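Local coordinates for PF04016 domain protein (Desulfitobacterium hafniense, PDB 3L5O) that is of unknown function but combines enolase-like and Rossmann-like folds around a proposed active site and may take part in heavy-metal chelation, at residues E22-M27 / V227-H231; I49-V55 / N244-F248; S180-P185 / R204-S209; Q234-M240 / Q264-K270. All blocks are in the same frame, centred on the assembly; numbering follows the deposited sequence. Where two conformers were deposited one is given.

Interaction 1 of 4, residues E22-M27 / V227-H231; sequences EIYDAM and VLFEH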
# COMPACT_ATOMS: atom_id res chain seq x y z
N GLU A 22 13.51 -7.03 -6.73
CA GLU A 22 14.37 -6.58 -5.65
C GLU A 22 13.63 -5.87 -4.57
O GLU A 22 13.91 -6.07 -3.41
CB GLU A 22 15.52 -5.70 -6.14
CG GLU A 22 16.65 -6.51 -6.76
CD GLU A 22 17.96 -5.75 -6.94
OE1 GLU A 22 18.02 -4.51 -6.66
OE2 GLU A 22 18.94 -6.41 -7.38
N ILE A 23 12.70 -5.00 -4.94
CA ILE A 23 11.92 -4.27 -3.95
C ILE A 23 11.05 -5.21 -3.13
O ILE A 23 10.86 -4.98 -1.95
CB ILE A 23 11.07 -3.13 -4.61
CG1 ILE A 23 10.51 -2.20 -3.52
CG2 ILE A 23 9.95 -3.69 -5.44
CD1 ILE A 23 9.83 -0.94 -4.07
N TYR A 24 10.53 -6.26 -3.75
CA TYR A 24 9.75 -7.30 -3.05
C TYR A 24 10.63 -8.13 -2.12
O TYR A 24 10.26 -8.35 -0.97
CB TYR A 24 9.02 -8.25 -4.05
CG TYR A 24 7.93 -7.56 -4.83
CD1 TYR A 24 8.22 -6.90 -6.02
CD2 TYR A 24 6.63 -7.50 -4.34
CE1 TYR A 24 7.23 -6.21 -6.71
CE2 TYR A 24 5.63 -6.82 -5.05
CZ TYR A 24 5.94 -6.17 -6.23
OH TYR A 24 4.97 -5.47 -6.93
N ASP A 25 11.77 -8.59 -2.63
CA ASP A 25 12.77 -9.34 -1.85
C ASP A 25 13.27 -8.51 -0.64
O ASP A 25 13.42 -9.01 0.44
CB ASP A 25 13.96 -9.69 -2.73
CG ASP A 25 13.63 -10.67 -3.87
OD1 ASP A 25 12.70 -11.52 -3.71
OD2 ASP A 25 14.33 -10.67 -4.94
N ALA A 26 13.51 -7.22 -0.83
CA ALA A 26 13.90 -6.30 0.27
C ALA A 26 12.86 -6.30 1.40
O ALA A 26 13.22 -6.35 2.57
CB ALA A 26 14.08 -4.87 -0.28
N MSE A 27 11.58 -6.22 1.05
CA MSE A 27 10.50 -6.22 2.04
C MSE A 27 10.41 -7.55 2.77
O MSE A 27 10.33 -7.60 3.99
CB MSE A 27 9.14 -5.95 1.40
CG MSE A 27 8.97 -4.57 0.88
SE MSE A 27 7.13 -4.27 0.25
CE MSE A 27 6.99 -5.25 -1.20
N VAL A 227 13.29 0.62 4.32
CA VAL A 227 14.11 0.00 3.28
C VAL A 227 13.62 0.41 1.88
O VAL A 227 14.41 0.56 0.94
CB VAL A 227 14.17 -1.56 3.45
CG1 VAL A 227 12.87 -2.22 3.00
CG2 VAL A 227 15.36 -2.16 2.71
N LEU A 228 12.33 0.65 1.74
CA LEU A 228 11.77 1.17 0.49
C LEU A 228 12.40 2.50 0.01
O LEU A 228 12.42 2.77 -1.19
CB LEU A 228 10.24 1.26 0.59
CG LEU A 228 9.52 -0.08 0.86
CD1 LEU A 228 8.05 0.07 1.17
CD2 LEU A 228 9.71 -1.07 -0.29
N PHE A 229 12.95 3.30 0.92
CA PHE A 229 13.59 4.56 0.55
C PHE A 229 14.92 4.34 -0.17
O PHE A 229 15.47 5.25 -0.78
CB PHE A 229 13.84 5.43 1.80
CG PHE A 229 12.59 5.81 2.56
CD1 PHE A 229 11.42 6.17 1.91
CD2 PHE A 229 12.62 5.83 3.96
CE1 PHE A 229 10.29 6.52 2.63
CE2 PHE A 229 11.49 6.20 4.68
CZ PHE A 229 10.33 6.54 4.01
N GLU A 230 15.42 3.12 -0.08
CA GLU A 230 16.61 2.65 -0.79
C GLU A 230 16.22 2.02 -2.13
O GLU A 230 17.08 1.64 -2.91
CB GLU A 230 17.38 1.67 0.12
CG GLU A 230 17.64 2.21 1.53
CD GLU A 230 18.14 1.14 2.53
OE1 GLU A 230 18.59 0.05 2.10
OE2 GLU A 230 18.07 1.38 3.77
N HIS A 231 14.91 1.96 -2.41
CA HIS A 231 14.39 1.28 -3.59
C HIS A 231 13.46 2.18 -4.40
O HIS A 231 12.46 1.72 -4.95
CB HIS A 231 13.68 -0.03 -3.18
CG HIS A 231 14.63 -1.12 -2.83
ND1 HIS A 231 15.33 -1.82 -3.79
CD2 HIS A 231 15.08 -1.56 -1.63
CE1 HIS A 231 16.16 -2.66 -3.19
NE2 HIS A 231 16.02 -2.53 -1.89
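Ile23 and His231 meet where the start of helix 22-29 passes the 227-231 turn. The Ile23 side chain is extended, with CG1 anti to the backbone N (chi1 -168°) and CD1 reaching onward to the backbone O of His231. Its CG1 lies 3.5 Å from CD2 of Leu228, and the two side chains cross at about a right angle. Past His231 it runs in the opposite direction to that residue's own side chain, CG1 to CB at 3.9 Å. The imidazole turns one face to the helix backbone, with Ile23 CA 4.1 Å above the ring plane and displaced toward its rim. Ala26 CB approaches the same ring obliquely, 3.4 Å from NE2.

The contact probably joins the two parts of the fold. Helix 22-29 precedes the three-stranded antiparallel sheet and probably belongs to the enolase-like part, while residues 227-231 lie in the connection between strands 214-218 and 235-241 of the Rossmann-like sheet. His231 N bonds to Leu228 O within the turn, which presents Val227, Leu228 and His231 to the helix together.

One turn further along the helix, selenomethionine Met27 brings CG to 3.8 Å from Leu228 CD2, and its chain, extended at chi2 (-174°), carries SE to 4.1 Å from that same methyl. Leu228 CD2 thus touches both Ile23 and Met27. Val227 is directed at the helix from its CB, but CG2 comes no closer than 4.2 Å to Ala26 CB. At the exposed end, Glu22 OE1 stands 4.8 Å from His231 ND1, not in contact.

Interaction 2 of 4, residues I49-V55 / N244-F248; sequences IRSGNGV and NARAF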
# COMPACT_ATOMS: atom_id res chain seq x y z
N ILE A 49 -4.13 -9.80 8.00
CA ILE A 49 -3.36 -10.73 8.81
C ILE A 49 -2.95 -10.08 10.13
O ILE A 49 -2.56 -8.94 10.15
CB ILE A 49 -2.12 -11.20 8.02
CG1 ILE A 49 -2.57 -12.04 6.82
CG2 ILE A 49 -1.14 -11.96 8.90
CD1 ILE A 49 -1.49 -12.81 6.13
N ARG A 50 -3.08 -10.83 11.22
CA ARG A 50 -2.47 -10.53 12.51
C ARG A 50 -1.28 -11.43 12.76
O ARG A 50 -1.38 -12.62 12.56
CB ARG A 50 -3.45 -10.78 13.64
CG ARG A 50 -2.92 -10.32 14.99
CD ARG A 50 -3.97 -10.31 16.11
NE ARG A 50 -4.49 -11.65 16.43
CZ ARG A 50 -3.85 -12.59 17.10
NH1 ARG A 50 -2.61 -12.39 17.54
NH2 ARG A 50 -4.44 -13.76 17.33
N SER A 51 -0.17 -10.84 13.20
CA SER A 51 0.96 -11.57 13.77
C SER A 51 1.24 -10.89 15.10
O SER A 51 1.65 -9.73 15.10
CB SER A 51 2.22 -11.46 12.89
OG SER A 51 3.33 -12.15 13.48
N GLY A 52 1.04 -11.62 16.21
CA GLY A 52 1.02 -11.02 17.54
C GLY A 52 0.08 -9.83 17.71
O GLY A 52 -1.12 -9.95 17.51
N ASN A 53 0.65 -8.69 18.09
CA ASN A 53 -0.06 -7.41 18.22
C ASN A 53 -0.16 -6.57 16.92
O ASN A 53 -0.76 -5.49 16.90
CB ASN A 53 0.63 -6.62 19.36
CG ASN A 53 0.11 -5.22 19.54
OD1 ASN A 53 -1.09 -5.01 19.77
ND2 ASN A 53 1.01 -4.24 19.48
N GLY A 54 0.41 -7.06 15.82
CA GLY A 54 0.50 -6.30 14.59
C GLY A 54 -0.50 -6.77 13.55
O GLY A 54 -0.70 -7.97 13.35
N VAL A 55 -1.12 -5.82 12.87
CA VAL A 55 -2.11 -6.12 11.85
C VAL A 55 -1.74 -5.41 10.53
O VAL A 55 -1.56 -4.19 10.50
CB VAL A 55 -3.53 -5.68 12.30
CG1 VAL A 55 -4.54 -5.82 11.14
CG2 VAL A 55 -3.96 -6.49 13.49
N ASN A 244 -7.26 -3.80 16.65
CA ASN A 244 -7.07 -5.08 15.95
C ASN A 244 -8.37 -5.83 15.73
O ASN A 244 -8.70 -6.17 14.60
CB ASN A 244 -6.09 -5.98 16.74
CG ASN A 244 -4.64 -5.50 16.69
OD1 ASN A 244 -4.32 -4.44 16.11
ND2 ASN A 244 -3.73 -6.29 17.29
N ALA A 245 -9.10 -6.07 16.81
CA ALA A 245 -10.39 -6.78 16.75
C ALA A 245 -11.34 -6.09 15.76
O ALA A 245 -12.00 -6.76 14.96
CB ALA A 245 -11.02 -6.88 18.16
N ARG A 246 -11.35 -4.77 15.78
CA ARG A 246 -12.26 -4.00 14.95
C ARG A 246 -11.88 -4.03 13.49
O ARG A 246 -12.75 -4.15 12.63
CB ARG A 246 -12.34 -2.55 15.42
CG ARG A 246 -13.37 -1.76 14.66
CD ARG A 246 -13.57 -0.34 15.14
NE ARG A 246 -14.58 0.33 14.31
CZ ARG A 246 -15.29 1.37 14.70
NH1 ARG A 246 -15.13 1.89 15.91
NH2 ARG A 246 -16.19 1.89 13.87
N ALA A 247 -10.59 -3.92 13.20
CA ALA A 247 -10.08 -4.04 11.84
C ALA A 247 -10.56 -5.33 11.16
O ALA A 247 -10.92 -5.31 10.00
CB ALA A 247 -8.55 -3.99 11.85
N PHE A 248 -10.56 -6.43 11.90
CA PHE A 248 -11.06 -7.71 11.38
C PHE A 248 -12.57 -7.72 11.17
O PHE A 248 -13.05 -8.26 10.18
CB PHE A 248 -10.66 -8.86 12.30
CG PHE A 248 -9.28 -9.44 11.99
CD1 PHE A 248 -8.12 -8.80 12.43
CD2 PHE A 248 -9.16 -10.62 11.27
CE1 PHE A 248 -6.86 -9.34 12.16
CE2 PHE A 248 -7.92 -11.17 11.01
CZ PHE A 248 -6.75 -10.51 11.45
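The Phe248 ring meets the hairpin 49-55 with its edge: the backbone N of Arg50 lies near the ring plane, 3.7 Å from CZ, and Val55 CG2 also sits at the rim, 4.3 Å from CE1. Asn244 O, one helical turn back, is in plane at the edge too. The Asn244 amide is the second flat group. Its ND2 donates to Asn53 O at 3.1 Å and a nearly straight 169°, with the acceptor in the amide plane, yet the nitrogen stands well above the carbonyl plane and so misses the lone pairs of that oxygen. Val55 CG2 packs against the same amide, 3.3 Å from Asn244 OD1.

The third flat group is the Arg50 guanidinium; its plane and that of the Asn244 amide are 16° apart. A bend at chi3 (64°) folds the arginine back so that NH1 reaches Gly52 O at 2.9 Å, in the guanidinium plane. That bond ties down the type II' turn from Ser51 to Gly54, where Gly52 takes positive phi.

Glu39 forms a salt bridge with Arg50 NE, and Phe248 also rests on Val41 of strand 39-42. Helix 244-251 thus lies against one face of the three-stranded antiparallel sheet, while Ile49 points away from it, onto helix 91-105.

Interaction 3 of 4, residues S180-P185 / R204-S209; sequences SEFILP and RLLELS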
# COMPACT_ATOMS: atom_id res chain seq x y z
N SER A 180 0.88 5.84 -18.30
CA SER A 180 2.02 6.01 -17.40
C SER A 180 3.34 6.18 -18.13
O SER A 180 4.15 7.02 -17.75
CB SER A 180 2.09 4.86 -16.40
OG SER A 180 2.27 3.63 -17.05
N GLU A 181 3.54 5.40 -19.20
CA GLU A 181 4.75 5.49 -20.00
C GLU A 181 4.96 6.88 -20.61
O GLU A 181 6.11 7.31 -20.84
CB GLU A 181 4.74 4.44 -21.12
CG GLU A 181 4.82 2.99 -20.66
CD GLU A 181 6.22 2.57 -20.24
OE1 GLU A 181 7.20 3.20 -20.69
OE2 GLU A 181 6.34 1.61 -19.46
N PHE A 182 3.85 7.54 -20.89
CA PHE A 182 3.82 8.82 -21.56
C PHE A 182 3.82 9.97 -20.55
O PHE A 182 4.39 11.00 -20.80
CB PHE A 182 2.60 8.92 -22.49
CG PHE A 182 2.61 7.93 -23.63
CD1 PHE A 182 2.28 6.61 -23.43
CD2 PHE A 182 3.01 8.32 -24.90
CE1 PHE A 182 2.32 5.69 -24.49
CE2 PHE A 182 3.02 7.42 -25.95
CZ PHE A 182 2.67 6.10 -25.74
N ILE A 183 3.19 9.79 -19.40
CA ILE A 183 2.91 10.90 -18.50
C ILE A 183 3.88 10.97 -17.34
O ILE A 183 4.32 12.08 -17.00
CB ILE A 183 1.47 10.79 -17.92
CG1 ILE A 183 0.46 11.06 -19.02
CG2 ILE A 183 1.27 11.79 -16.77
CD1 ILE A 183 -0.92 10.97 -18.57
N LEU A 184 4.16 9.84 -16.68
CA LEU A 184 4.93 9.89 -15.45
C LEU A 184 6.34 10.47 -15.58
O LEU A 184 6.78 11.09 -14.61
CB LEU A 184 4.98 8.53 -14.73
CG LEU A 184 3.61 8.01 -14.24
CD1 LEU A 184 3.75 6.70 -13.48
CD2 LEU A 184 2.88 9.04 -13.40
N PRO A 185 7.08 10.21 -16.67
CA PRO A 185 8.40 10.84 -16.85
C PRO A 185 8.40 12.37 -16.90
O PRO A 185 9.45 12.96 -16.63
CB PRO A 185 8.91 10.20 -18.15
CG PRO A 185 8.24 8.87 -18.19
CD PRO A 185 6.82 9.22 -17.73
N ARG A 204 7.94 -0.83 -12.52
CA ARG A 204 8.03 -0.04 -13.74
C ARG A 204 7.60 1.41 -13.46
O ARG A 204 8.21 2.36 -13.92
CB ARG A 204 7.19 -0.64 -14.88
CG ARG A 204 7.25 0.21 -16.17
CD ARG A 204 8.69 0.44 -16.63
NE ARG A 204 8.73 1.21 -17.86
CZ ARG A 204 9.85 1.68 -18.42
NH1 ARG A 204 11.02 1.46 -17.86
NH2 ARG A 204 9.78 2.40 -19.53
N LEU A 205 6.56 1.57 -12.64
CA LEU A 205 6.10 2.89 -12.26
C LEU A 205 7.19 3.69 -11.59
O LEU A 205 7.35 4.88 -11.85
CB LEU A 205 4.89 2.81 -11.33
CG LEU A 205 3.61 2.28 -11.96
CD1 LEU A 205 2.51 2.17 -10.92
CD2 LEU A 205 3.13 3.09 -13.16
N LEU A 206 7.92 3.04 -10.69
CA LEU A 206 9.09 3.66 -10.04
C LEU A 206 10.16 4.11 -11.03
O LEU A 206 10.70 5.21 -10.88
CB LEU A 206 9.68 2.73 -8.97
CG LEU A 206 8.75 2.48 -7.76
CD1 LEU A 206 9.44 1.64 -6.70
CD2 LEU A 206 8.27 3.80 -7.18
N GLU A 207 10.47 3.28 -12.02
CA GLU A 207 11.45 3.65 -13.05
C GLU A 207 10.95 4.81 -13.91
O GLU A 207 11.70 5.73 -14.21
CB GLU A 207 11.79 2.44 -13.91
CG GLU A 207 12.79 2.71 -15.04
CD GLU A 207 14.26 2.83 -14.59
OE1 GLU A 207 14.53 2.83 -13.37
OE2 GLU A 207 15.13 2.93 -15.48
N LEU A 208 9.67 4.81 -14.28
CA LEU A 208 9.12 5.91 -15.04
C LEU A 208 9.17 7.23 -14.27
O LEU A 208 9.30 8.29 -14.88
CB LEU A 208 7.66 5.59 -15.41
CG LEU A 208 7.51 4.48 -16.42
CD1 LEU A 208 6.06 4.08 -16.53
CD2 LEU A 208 8.06 4.93 -17.73
N SER A 209 9.02 7.15 -12.95
CA SER A 209 8.91 8.33 -12.10
C SER A 209 10.24 8.76 -11.47
O SER A 209 10.27 9.69 -10.68
CB SER A 209 7.89 8.04 -10.99
OG SER A 209 6.66 7.53 -11.51
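Bends at chi2 in both partners, -77° in Glu181 and 55° in Arg204, swing the carboxylate and the guanidinium together between two short helices. Arg204 grips side-on: NE reaches Glu181 OE2 at 2.9 Å, and NH2 reaches Glu181 OE1, also at 2.9 Å. Both oxygens are approached from the syn side and the two groups are nearly coplanar, so the paired bonds resist rotation of either. Both residues are exposed, so solvent would probably weaken the electrostatic pull.

Beneath the clamp, Leu208 is wedged against the other helix. Its CD2 lies 3.5 Å from Glu181 OE1, and its CD1 is 3.7 Å from the backbone O of Ser180. Leu184 brings CD1 to 3.7 Å from Leu205 CD2 on the more buried side. Pro185 runs alongside Leu208, and its CA makes a CH...O contact of 3.3 Å with Leu208 O. Close to Leu184 CD1, Ser209 OG turns back to donate to Leu205 O at 2.8 Å, which satisfies this buried hydroxyl.

Ser180 rests on Leu166 of strand 162-167 and Leu205 on Ile192 of strand 189-193. Helix 202-208 is part of the crossover connection between the parallel strands 189-193 and 214-218, and the pair forms part of the helical layer over the sheet of the Rossmann-like fold.

Interaction 4 of 4, residues Q234-M240 / Q264-K270; sequences QELSGFM and QKVTIKK. With EDO (1,2-ethanediol), chain F; EDO (1,2-ethanediol), chain G.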
# COMPACT_ATOMS: atom_id res chain seq x y z
N GLN A 234 10.44 8.01 -1.96
CA GLN A 234 10.84 9.03 -0.98
C GLN A 234 9.80 9.30 0.11
O GLN A 234 10.08 10.04 1.04
CB GLN A 234 11.23 10.32 -1.68
CG GLN A 234 12.42 10.19 -2.62
CD GLN A 234 12.04 9.59 -3.97
OE1 GLN A 234 11.13 10.07 -4.62
NE2 GLN A 234 12.77 8.55 -4.39
N GLU A 235 8.62 8.69 0.01
CA GLU A 235 7.62 8.84 1.07
C GLU A 235 6.65 7.67 1.07
O GLU A 235 6.29 7.11 0.04
CB GLU A 235 6.86 10.18 0.94
CG GLU A 235 5.75 10.40 1.99
CD GLU A 235 5.02 11.74 1.83
OE1 GLU A 235 5.66 12.78 1.94
OE2 GLU A 235 3.79 11.75 1.59
N LEU A 236 6.20 7.32 2.26
CA LEU A 236 5.27 6.23 2.45
C LEU A 236 4.16 6.72 3.33
O LEU A 236 4.38 7.14 4.46
CB LEU A 236 5.97 5.04 3.11
CG LEU A 236 7.21 4.51 2.39
CD1 LEU A 236 7.99 3.59 3.31
CD2 LEU A 236 6.85 3.82 1.09
N SER A 237 2.95 6.69 2.79
CA SER A 237 1.77 7.19 3.48
C SER A 237 0.81 6.04 3.68
O SER A 237 0.10 5.67 2.76
CB SER A 237 1.12 8.30 2.66
OG SER A 237 1.93 9.45 2.65
N GLY A 238 0.79 5.47 4.87
CA GLY A 238 -0.07 4.34 5.15
C GLY A 238 -0.97 4.53 6.34
O GLY A 238 -1.52 5.60 6.58
N PHE A 239 -1.07 3.48 7.13
CA PHE A 239 -2.15 3.31 8.08
C PHE A 239 -1.66 2.43 9.24
O PHE A 239 -1.07 1.39 9.02
CB PHE A 239 -3.34 2.65 7.37
CG PHE A 239 -4.56 2.53 8.22
CD1 PHE A 239 -5.31 3.66 8.53
CD2 PHE A 239 -4.97 1.30 8.71
CE1 PHE A 239 -6.43 3.57 9.32
CE2 PHE A 239 -6.10 1.19 9.50
CZ PHE A 239 -6.83 2.32 9.80
N MSE A 240 -1.89 2.88 10.46
CA MSE A 240 -1.62 2.07 11.66
C MSE A 240 -2.95 1.59 12.22
O MSE A 240 -3.78 2.39 12.58
CB MSE A 240 -0.89 2.95 12.68
CG MSE A 240 -0.57 2.34 14.02
SE MSE A 240 0.50 0.80 13.76
CE MSE A 240 1.97 1.70 12.66
N GLN A 264 -5.33 4.97 12.32
CA GLN A 264 -4.80 6.31 12.12
C GLN A 264 -3.89 6.30 10.89
O GLN A 264 -3.13 5.37 10.70
CB GLN A 264 -3.98 6.66 13.37
CG GLN A 264 -3.12 7.92 13.34
CD GLN A 264 -2.42 8.16 14.68
OE1 GLN A 264 -2.38 7.26 15.53
NE2 GLN A 264 -1.89 9.36 14.87
N LYS A 265 -3.97 7.34 10.06
CA LYS A 265 -3.05 7.50 8.94
C LYS A 265 -1.66 7.88 9.48
O LYS A 265 -1.56 8.63 10.45
CB LYS A 265 -3.53 8.59 7.98
CG LYS A 265 -4.88 8.28 7.29
CD LYS A 265 -5.32 9.39 6.36
CE LYS A 265 -6.44 8.94 5.44
NZ LYS A 265 -6.99 10.03 4.59
N VAL A 266 -0.62 7.38 8.83
CA VAL A 266 0.76 7.70 9.19
C VAL A 266 1.64 7.84 7.94
O VAL A 266 1.54 7.06 6.99
CB VAL A 266 1.37 6.63 10.14
CG1 VAL A 266 0.50 6.39 11.36
CG2 VAL A 266 1.56 5.34 9.43
N THR A 267 2.55 8.80 7.96
CA THR A 267 3.42 9.09 6.83
C THR A 267 4.88 9.11 7.27
O THR A 267 5.21 9.75 8.27
CB THR A 267 3.02 10.46 6.22
OG1 THR A 267 1.73 10.36 5.60
CG2 THR A 267 3.96 10.87 5.10
N ILE A 268 5.76 8.38 6.59
CA ILE A 268 7.20 8.57 6.78
C ILE A 268 7.86 9.08 5.51
O ILE A 268 7.50 8.67 4.41
CB ILE A 268 7.92 7.31 7.34
CG1 ILE A 268 7.46 6.03 6.66
CG2 ILE A 268 7.66 7.20 8.83
CD1 ILE A 268 8.18 4.79 7.18
N LYS A 269 8.77 10.03 5.68
CA LYS A 269 9.58 10.55 4.60
C LYS A 269 11.02 10.07 4.70
O LYS A 269 11.55 9.84 5.79
CB LYS A 269 9.56 12.07 4.60
CG LYS A 269 8.20 12.72 4.35
CD LYS A 269 8.38 14.23 4.20
CE LYS A 269 7.08 14.97 3.92
NZ LYS A 269 6.17 14.98 5.10
N LYS A 270 11.66 9.95 3.54
CA LYS A 270 13.08 9.61 3.45
C LYS A 270 13.93 10.75 4.03
O LYS A 270 13.67 11.94 3.81
CB LYS A 270 13.44 9.35 1.99
CG LYS A 270 14.89 9.15 1.72
CD LYS A 270 15.12 8.82 0.27
CE LYS A 270 16.60 8.64 0.00
NZ LYS A 270 16.87 7.62 -1.05
OXT LYS A 270 14.91 10.53 4.74
C1 EDO F . -3.23 6.62 3.38
O1 EDO F . -4.27 5.77 3.84
C2 EDO F . -3.09 7.90 4.19
O2 EDO F . -1.82 8.03 4.83
C1 EDO G . -4.81 9.46 1.41
O1 EDO G . -4.95 10.09 2.67
C2 EDO G . -5.76 8.29 1.31
O2 EDO G . -6.84 8.64 0.45
O HOH W 1 14.73 7.19 -2.93
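Strands 235-240 and 264-269 run antiparallel, and Leu236 pairs with Ile268 through two backbone bonds, Leu236 N to Ile268 O at 2.9 Å and Ile268 N to Leu236 O at 2.8 Å. Gly238 with Val266 and Met240 with Gln264 repeat the pattern, and Lys270 N to Gln234 O adds one more bond. CA-H groups of residues in the non-hydrogen-bonded pairs point at carbonyls of the neighbouring hydrogen-bonded pairs, as with Thr267 CA and Leu236 O, 3.2 Å apart.

One face carries Leu236, Met240, Val266 and Ile268. Leu236 CB packs on Ile268 CG1 at 4.0 Å, and the CB of selenomethionine Met240 touches Val266 CG1. The face with Glu235, Ser237, Phe239, Lys265, Thr267 and Lys269 is more polar. There Glu235, extended with CG anti to the backbone N (chi1 178°), lies alongside Lys269 pointing the same way. Its OE1 is 3.3 Å from Lys269 CE but 3.9 Å from NZ, a long salt bridge. Thr267 CG2 rests against the Glu235 carboxylate carbon.

Further out, one water accepts from both Gln234 NE2 (2.8 Å) and Lys270 NZ, while Gln234 OE1 takes Ile215 N and Lys270 NZ also reaches Phe229 O. Tyr260 meets the Phe239 ring at about 90° and makes a cation-pi contact with Lys265. Of two ethanediols, probably from the crystallisation liquor, one accepts from Lys265 NZ and the other donates to Gly238 O at 3.0 Å.

The regular backbone pairing therefore fixes the antiparallel edge strand 263-269 to the otherwise parallel sheet, whereas the stretched Glu235-Lys269 pair probably adds only modest electrostatic attraction.

Interactions 1, 3 and 4 form a connected set. Residues 227-231 are the bridge: His231 O packs on Leu206 CD1 of 204-209 at 3.5 Å, and Phe229 O lies 2.8 Å from Lys270 NZ of interaction 4, a probable hydrogen bond. Ile23 CD1 also reaches Leu206 CD1. Interaction 2 stands apart, with its centre about 35 Å from that of interaction 3, on the opposite side of the chain's centre. Its helical segment 244-248 lies between the two strands of interaction 4 in sequence, while 49-55 comes far earlier. Interactions 1 and 2 both join early residues to late ones. A bound imidazole, probably from the crystallisation liquor, sits about 5 Å from the Leu205 side chain.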